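Local structure of halotolerant alpha-type carbonic anhydrase (dCA II) (Dunaliella salina, 1Y7W) at residues L222-Y227 with H243-P248. The protein catalyses the reversible hydration of carbon dioxide to bicarbonate as a zinc-dependent alpha-type carbonic anhydrase, and remains active in high salt. Sequence-based numbering, arbitrary orientation.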
loop_
_atom_site.group_PDB
_atom_site.type_symbol
_atom_site.label_atom_id
_atom_site.label_comp_id
_atom_site.label_asym_id
_atom_site.label_seq_id
_atom_site.Cartn_x
_atom_site.Cartn_y
_atom_site.Cartn_z
ATOM N N LEU A 222 -8.820 11.889 -8.342
ATOM C CA LEU A 222 -9.260 10.530 -8.083
ATOM C C LEU A 222 -8.893 9.629 -9.244
ATOM O O LEU A 222 -9.296 8.477 -9.264
ATOM C CB LEU A 222 -10.765 10.476 -7.893
ATOM C CG LEU A 222 -11.223 11.236 -6.648
ATOM C CD1 LEU A 222 -12.723 11.040 -6.504
ATOM C CD2 LEU A 222 -10.490 10.730 -5.421
ATOM N N LYS A 223 -8.139 10.146 -10.215
ATOM C CA LYS A 223 -7.758 9.290 -11.350
ATOM C C LYS A 223 -6.955 8.070 -10.907
ATOM O O LYS A 223 -5.960 8.215 -10.221
ATOM C CB LYS A 223 -6.890 10.071 -12.349
ATOM C CG LYS A 223 -7.730 11.028 -13.198
ATOM C CD LYS A 223 -6.863 11.831 -14.223
ATOM C CE LYS A 223 -6.032 12.927 -13.545
ATOM N NZ LYS A 223 -5.528 14.044 -14.512
ATOM N N TYR A 224 -7.354 6.874 -11.305
ATOM C CA TYR A 224 -6.543 5.716 -10.949
ATOM C C TYR A 224 -6.613 4.581 -11.979
ATOM O O TYR A 224 -7.546 4.480 -12.779
ATOM C CB TYR A 224 -6.945 5.177 -9.550
ATOM C CG TYR A 224 -8.236 4.367 -9.470
ATOM C CD1 TYR A 224 -9.447 4.973 -9.126
ATOM C CD2 TYR A 224 -8.235 2.990 -9.687
ATOM C CE1 TYR A 224 -10.652 4.228 -8.994
ATOM C CE2 TYR A 224 -9.447 2.217 -9.557
ATOM C CZ TYR A 224 -10.639 2.854 -9.217
ATOM O OH TYR A 224 -11.845 2.154 -9.143
ATOM N N ALA A 225 -5.647 3.680 -11.879
ATOM C CA ALA A 225 -5.569 2.530 -12.760
ATOM C C ALA A 225 -5.944 1.313 -11.892
ATOM O O ALA A 225 -5.358 1.128 -10.838
ATOM C CB ALA A 225 -4.146 2.373 -13.264
ATOM N N GLY A 226 -6.871 0.493 -12.344
ATOM C CA GLY A 226 -7.244 -0.678 -11.578
ATOM C C GLY A 226 -6.952 -1.971 -12.341
ATOM O O GLY A 226 -7.101 -2.022 -13.552
ATOM N N TYR A 227 -6.574 -3.037 -11.638
ATOM C CA TYR A 227 -6.323 -4.294 -12.335
ATOM C C TYR A 227 -6.344 -5.399 -11.285
ATOM O O TYR A 227 -6.360 -5.108 -10.047
ATOM C CB TYR A 227 -4.947 -4.257 -13.049
ATOM C CG TYR A 227 -3.740 -4.300 -12.127
ATOM C CD1 TYR A 227 -3.253 -3.155 -11.483
ATOM C CD2 TYR A 227 -3.087 -5.520 -11.889
ATOM C CE1 TYR A 227 -2.135 -3.195 -10.630
ATOM C CE2 TYR A 227 -1.963 -5.591 -11.035
ATOM C CZ TYR A 227 -1.491 -4.421 -10.410
ATOM O OH TYR A 227 -0.401 -4.519 -9.580
ATOM N N HIS A 243 -5.811 -0.576 -6.990
ATOM C CA HIS A 243 -6.295 0.747 -7.408
ATOM C C HIS A 243 -5.061 1.660 -7.245
ATOM O O HIS A 243 -4.759 2.122 -6.151
ATOM C CB HIS A 243 -7.440 1.238 -6.503
ATOM C CG HIS A 243 -8.546 0.244 -6.309
ATOM N ND1 HIS A 243 -8.389 -0.915 -5.572
ATOM C CD2 HIS A 243 -9.813 0.214 -6.790
ATOM C CE1 HIS A 243 -9.503 -1.623 -5.629
ATOM N NE2 HIS A 243 -10.381 -0.966 -6.361
ATOM N N VAL A 244 -4.331 1.903 -8.328
ATOM C CA VAL A 244 -3.137 2.735 -8.260
ATOM C C VAL A 244 -3.434 4.156 -8.774
ATOM O O VAL A 244 -3.660 4.335 -9.962
ATOM C CB VAL A 244 -2.013 2.083 -9.084
ATOM C CG1 VAL A 244 -0.747 2.898 -8.957
ATOM C CG2 VAL A 244 -1.778 0.675 -8.572
ATOM N N PHE A 245 -3.504 5.138 -7.864
ATOM C CA PHE A 245 -3.783 6.527 -8.236
ATOM C C PHE A 245 -2.628 7.075 -9.023
ATOM O O PHE A 245 -1.521 6.967 -8.602
ATOM C CB PHE A 245 -4.050 7.342 -6.971
ATOM C CG PHE A 245 -5.369 6.993 -6.377
ATOM C CD1 PHE A 245 -6.470 7.831 -6.571
ATOM C CD2 PHE A 245 -5.565 5.731 -5.787
ATOM C CE1 PHE A 245 -7.778 7.433 -6.180
ATOM C CE2 PHE A 245 -6.852 5.299 -5.392
ATOM C CZ PHE A 245 -7.967 6.166 -5.586
ATOM N N THR A 246 -2.930 7.732 -10.130
ATOM C CA THR A 246 -1.883 8.231 -11.002
ATOM C C THR A 246 -1.396 9.662 -10.751
ATOM O O THR A 246 -0.425 10.057 -11.334
ATOM C CB THR A 246 -2.330 7.988 -12.485
ATOM O OG1 THR A 246 -3.615 8.561 -12.703
ATOM C CG2 THR A 246 -2.426 6.475 -12.740
ATOM N N THR A 247 -2.044 10.419 -9.873
ATOM C CA THR A 247 -1.582 11.751 -9.528
ATOM C C THR A 247 -0.843 11.597 -8.215
ATOM O O THR A 247 -1.415 11.164 -7.203
ATOM C CB THR A 247 -2.747 12.698 -9.294
ATOM O OG1 THR A 247 -3.574 12.723 -10.466
ATOM C CG2 THR A 247 -2.229 14.085 -8.956
ATOM N N PRO A 248 0.444 11.945 -8.201
ATOM C CA PRO A 248 1.188 11.799 -6.950
ATOM C C PRO A 248 1.069 12.915 -5.926
ATOM O O PRO A 248 0.603 14.025 -6.224
ATOM C CB PRO A 248 2.650 11.651 -7.413
ATOM C CG PRO A 248 2.689 12.401 -8.727
ATOM C CD PRO A 248 1.299 12.374 -9.337
HETATM O O HOH W 1 -4.870 10.307 -8.995
#
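Tyr224 and Phe245 face each other as a non-hydrogen-bonded pair of the antiparallel hairpin formed by strands 224-229 and 240-251, their CA atoms 4.0 Å apart. CB of Tyr224 sits over the centre of the Phe245 ring, 3.8 Å from its centroid and almost on the ring normal, a CH-pi contact. With CG between the backbone N and the carbonyl carbon (chi1 76°), Tyr224 turns CG toward His243, and its ring lies alongside that side chain; CE2 comes within 3.4 Å of His243 CD2, the two rings oblique at 49°. Beyond the two segments, Tyr224 OH is hydrogen-bonded to Val73 N and His243 ND1 to Val168 O, while the ring of Tyr224 stacks on Tyr289. Two nearly straight backbone bonds join Ala225 N to Val244 O and Val244 N to Ala225 O, both 2.8 Å. Lys223 O accepts from Thr246 N at 3.1 Å and from a water, which in turn accepts from Thr247 N. An alanine in place of Phe245 removes the ring that covers Tyr224 CB, and the gap left would probably give the tyrosine ring room to shift. Backbone bonds set the register; the buried aromatic cluster lies on one face, with tyrosine hydroxyl and histidine ND1 each held by a backbone group outside the hairpin.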